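Local coordinates for protein serine protease inhibitor 2 (Anopheles gambiae, PDB 3PZF) that inhibits serine proteases of the CLIPB group as a serpin and so restrains phenoloxidase activation and melanization in mosquito hemolymph, at residues Arg263-Ser266 with Ala267-His270; Asn153-Ser156 with Glu157-Gly161. All blocks are in the same frame, centred on the assembly; numbering follows the deposited sequence.

Contact 1. Residues Arg263-Ser266 with Ala267-His270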
loop_
_atom_site.group_PDB
_atom_site.type_symbol
_atom_site.label_atom_id
_atom_site.label_comp_id
_atom_site.label_asym_id
_atom_site.label_seq_id
_atom_site.Cartn_x
_atom_site.Cartn_y
_atom_site.Cartn_z
ATOM N N ARG A 263 -11.218 10.317 12.465
ATOM C CA ARG A 263 -12.071 11.244 11.725
ATOM C C ARG A 263 -12.139 10.870 10.264
ATOM O O ARG A 263 -13.031 11.319 9.546
ATOM C CB ARG A 263 -11.533 12.685 11.827
ATOM C CG ARG A 263 -11.725 13.345 13.195
ATOM C CD ARG A 263 -13.199 13.583 13.482
ATOM N NE ARG A 263 -13.811 14.472 12.495
ATOM C CZ ARG A 263 -15.121 14.627 12.332
ATOM N NH1 ARG A 263 -15.974 13.945 13.089
ATOM N NH2 ARG A 263 -15.580 15.462 11.404
ATOM N N ILE A 264 -11.178 10.069 9.814
ATOM C CA ILE A 264 -11.091 9.719 8.404
ATOM C C ILE A 264 -11.936 8.513 8.056
ATOM O O ILE A 264 -11.843 7.475 8.701
ATOM C CB ILE A 264 -9.646 9.414 8.000
ATOM C CG1 ILE A 264 -8.814 10.706 8.036
ATOM C CG2 ILE A 264 -9.603 8.798 6.609
ATOM C CD1 ILE A 264 -7.341 10.443 7.814
ATOM N N ASN A 265 -12.768 8.674 7.027
ATOM C CA ASN A 265 -13.522 7.575 6.438
ATOM C C ASN A 265 -13.706 7.959 4.983
ATOM O O ASN A 265 -13.239 9.013 4.575
ATOM C CB ASN A 265 -14.851 7.363 7.163
ATOM C CG ASN A 265 -15.663 8.647 7.271
ATOM O OD1 ASN A 265 -16.122 9.169 6.266
ATOM N ND2 ASN A 265 -15.840 9.152 8.488
ATOM N N SER A 266 -14.337 7.121 4.173
ATOM C CA SER A 266 -14.383 7.426 2.747
ATOM C C SER A 266 -14.984 8.803 2.454
ATOM O O SER A 266 -14.479 9.521 1.596
ATOM C CB SER A 266 -15.167 6.358 1.984
ATOM O OG SER A 266 -14.420 5.148 2.014
ATOM N N ALA A 267 -16.102 9.125 3.108
ATOM C CA ALA A 267 -16.805 10.382 2.833
ATOM C C ALA A 267 -16.031 11.569 3.387
ATOM O O ALA A 267 -15.940 12.603 2.747
ATOM C CB ALA A 267 -18.220 10.346 3.432
ATOM N N SER A 268 -15.486 11.436 4.584
ATOM C CA SER A 268 -14.811 12.575 5.204
ATOM C C SER A 268 -13.480 12.842 4.491
ATOM O O SER A 268 -13.044 13.991 4.383
ATOM C CB SER A 268 -14.597 12.355 6.696
ATOM O OG SER A 268 -13.568 11.411 6.916
ATOM N N LEU A 269 -12.842 11.789 3.971
ATOM C CA LEU A 269 -11.600 11.980 3.229
ATOM C C LEU A 269 -11.947 12.516 1.860
ATOM O O LEU A 269 -11.276 13.403 1.345
ATOM C CB LEU A 269 -10.787 10.673 3.119
ATOM C CG LEU A 269 -9.427 10.793 2.411
ATOM C CD1 LEU A 269 -8.500 11.676 3.215
ATOM C CD2 LEU A 269 -8.802 9.369 2.178
ATOM N N HIS A 270 -13.034 12.026 1.279
ATOM C CA HIS A 270 -13.507 12.598 0.030
ATOM C C HIS A 270 -13.655 14.123 0.150
ATOM O O HIS A 270 -13.166 14.869 -0.700
ATOM C CB HIS A 270 -14.855 12.010 -0.401
ATOM C CG HIS A 270 -15.336 12.573 -1.694
ATOM N ND1 HIS A 270 -14.805 12.194 -2.906
ATOM C CD2 HIS A 270 -16.239 13.542 -1.968
ATOM C CE1 HIS A 270 -15.379 12.881 -3.872
ATOM N NE2 HIS A 270 -16.245 13.724 -3.324
#

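Contact 2. Residues Asn153-Ser156 with Glu157-Gly161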
loop_
_atom_site.group_PDB
_atom_site.type_symbol
_atom_site.label_atom_id
_atom_site.label_comp_id
_atom_site.label_asym_id
_atom_site.label_seq_id
_atom_site.Cartn_x
_atom_site.Cartn_y
_atom_site.Cartn_z
ATOM N N ASN A 153 14.502 -14.419 -2.759
ATOM C CA ASN A 153 15.105 -14.054 -4.032
ATOM C C ASN A 153 14.032 -13.536 -4.995
ATOM O O ASN A 153 14.295 -12.675 -5.819
ATOM C CB ASN A 153 15.873 -15.235 -4.637
ATOM C CG ASN A 153 17.112 -15.606 -3.822
ATOM O OD1 ASN A 153 17.533 -14.863 -2.927
ATOM N ND2 ASN A 153 17.706 -16.755 -4.135
ATOM N N TRP A 154 12.813 -14.054 -4.870
ATOM C CA TRP A 154 11.710 -13.605 -5.696
ATOM C C TRP A 154 11.360 -12.163 -5.326
ATOM O O TRP A 154 11.098 -11.324 -6.195
ATOM C CB TRP A 154 10.507 -14.538 -5.511
ATOM C CG TRP A 154 9.284 -14.118 -6.255
ATOM C CD1 TRP A 154 8.933 -14.458 -7.536
ATOM C CD2 TRP A 154 8.243 -13.277 -5.761
ATOM N NE1 TRP A 154 7.737 -13.861 -7.872
ATOM C CE2 TRP A 154 7.285 -13.138 -6.795
ATOM C CE3 TRP A 154 8.021 -12.628 -4.543
ATOM C CZ2 TRP A 154 6.135 -12.386 -6.643
ATOM C CZ3 TRP A 154 6.870 -11.884 -4.393
ATOM C CH2 TRP A 154 5.946 -11.759 -5.437
ATOM N N VAL A 155 11.378 -11.866 -4.031
ATOM C CA VAL A 155 11.092 -10.500 -3.569
ATOM C C VAL A 155 12.118 -9.526 -4.157
ATOM O O VAL A 155 11.754 -8.466 -4.689
ATOM C CB VAL A 155 11.074 -10.424 -2.020
ATOM C CG1 VAL A 155 11.225 -8.968 -1.524
ATOM C CG2 VAL A 155 9.793 -11.062 -1.480
ATOM N N SER A 156 13.396 -9.888 -4.084
ATOM C CA SER A 156 14.464 -9.024 -4.594
ATOM C C SER A 156 14.321 -8.786 -6.097
ATOM O O SER A 156 14.377 -7.661 -6.575
ATOM C CB SER A 156 15.831 -9.648 -4.317
ATOM O OG SER A 156 16.863 -8.772 -4.740
ATOM N N GLU A 157 14.145 -9.871 -6.830
ATOM C CA GLU A 157 14.021 -9.840 -8.272
ATOM C C GLU A 157 12.864 -8.955 -8.740
ATOM O O GLU A 157 12.964 -8.312 -9.782
ATOM C CB GLU A 157 13.857 -11.282 -8.778
ATOM C CG GLU A 157 13.201 -11.432 -10.134
ATOM C CD GLU A 157 13.030 -12.890 -10.530
ATOM O OE1 GLU A 157 13.546 -13.770 -9.803
ATOM O OE2 GLU A 157 12.378 -13.157 -11.563
ATOM N N HIS A 158 11.787 -8.898 -7.962
ATOM C CA HIS A 158 10.590 -8.147 -8.374
ATOM C C HIS A 158 10.489 -6.734 -7.789
ATOM O O HIS A 158 9.524 -6.007 -8.069
ATOM C CB HIS A 158 9.327 -8.960 -8.060
ATOM C CG HIS A 158 9.194 -10.189 -8.907
ATOM N ND1 HIS A 158 8.527 -10.191 -10.113
ATOM C CD2 HIS A 158 9.676 -11.442 -8.744
ATOM C CE1 HIS A 158 8.589 -11.395 -10.647
ATOM N NE2 HIS A 158 9.283 -12.175 -9.839
ATOM N N THR A 159 11.485 -6.340 -7.001
ATOM C CA THR A 159 11.545 -4.980 -6.459
ATOM C C THR A 159 12.880 -4.329 -6.799
ATOM O O THR A 159 13.248 -3.321 -6.206
ATOM C CB THR A 159 11.351 -4.970 -4.932
ATOM O OG1 THR A 159 12.439 -5.670 -4.305
ATOM C CG2 THR A 159 10.018 -5.648 -4.568
ATOM N N ASN A 160 13.594 -4.905 -7.760
ATOM C CA ASN A 160 14.874 -4.354 -8.199
ATOM C C ASN A 160 15.853 -4.234 -7.029
ATOM O O ASN A 160 16.670 -3.306 -6.971
ATOM C CB ASN A 160 14.657 -2.989 -8.861
ATOM C CG ASN A 160 15.885 -2.499 -9.613
ATOM O OD1 ASN A 160 16.557 -3.270 -10.304
ATOM N ND2 ASN A 160 16.186 -1.207 -9.479
ATOM N N GLY A 161 15.755 -5.173 -6.091
ATOM C CA GLY A 161 16.619 -5.194 -4.925
ATOM C C GLY A 161 16.262 -4.197 -3.821
ATOM O O GLY A 161 16.982 -4.108 -2.808
#

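Contact 1. Residues Arg263-Ser266 with Ala267-His270
N265 and S268 form a capping box at the start of helix 266-274, each side chain accepting a bond from the other's backbone amide. N265 sits at the N-cap. Its OD1 takes the amide hydrogen of S268 N at 2.9 Å along a fairly straight line (161° at the hydrogen), although the donor lies well above the carboxamide plane. In return, N265 N donates to S268 OG at 2.9 Å with a more bent geometry. The same hydroxyl gives its own proton to R263 O at 2.7 Å, in the plane of that carbonyl and on a lone pair. OG is therefore held by one donor and one acceptor, which fixes its rotation. A chi1 of 73° puts it between the backbone N and carbonyl carbon of S268, where it reaches both N265 N and R263 O.

The close packing is on the side facing helix 24-35 and strand 244-251. I264 and L269 are both buried, and CG2 of I264 approaches CB of L269 at 4.1 Å. Both side chains continue onto L27 of helix 24-35 and I249 of strand 244-251, so the linker between the two helices is pinned to the body of the fold. S266, also against L27 and E24, bonds through OG to N23 OD1, and I264 O accepts a hydrogen bond from K31.

The other side is much looser. N265 and A267 are exposed, and N265 OD1 lies 3.7 Å from A267 CB. R263, also exposed, makes a salt bridge through NH2 to D229. The first turn then closes through the backbone: L269 N donates to N265 O, and H270 N reaches S266 O at 2.9 Å.

Contact 2. Residues Asn153-Ser156 with Glu157-Gly161
This is a local contact at the C-terminal end of helix 144-158 and the turn that follows, with W154 and H158 pairing one turn apart and S156 O accepting two N-H groups past the regular turns. The W154 and H158 rings meet obliquely, their planes at 39° and the imidazole centroid 4.0 Å from that of the five-membered indole ring. CD2 of H158 lies over one indole face, nearer the edge of the ring than its middle, and also comes within 2.9 Å of W154 O. The two ring nitrogens approach, W154 NE1 to H158 NE2 at 3.0 Å, but the angle is too poor for a hydrogen bond. W154 CG stands anti to the backbone N of W154 (chi1 176°), which presents that indole face to H158 CD2.

Further along, T159 OG1 donates to V155 O at 2.9 Å from above the carbonyl plane, and the same hydroxyl is bonded to L163 N in the following loop. S156 O accepts both T159 N and G161 N, from opposite faces of its plane; the G161 bond is 2.9 Å long. N160 and G161 both take positive phi, which brings G161 N back to S156 O.

On the side facing the strands, W154 rests on V180 and meets F113 edge-to-face, V155 and T159 pack on V182 of strand 177-188, and H158 touches A109 of strand 105-115.

In the fold
Following the chain from the N terminus, contact 2 comes first, at the end of helix 144-158, and contact 1 follows some hundred residues later, at the junction of helices 257-263 and 266-274. Each closes only a short local turn, with no loop between its segments, so the two run in series and neither nest nor cross. The centres of contacts 1 and 2 are about 35 Å apart, on opposite sides of the chain's centre, and the contacts do not touch. Contact 2 ties a helix end to strands 105-115 and 177-188, whereas contact 1 anchors a helix start against helix 24-35 and strand 244-251. One ends a helix, the other begins one, at separate places in the serpin fold.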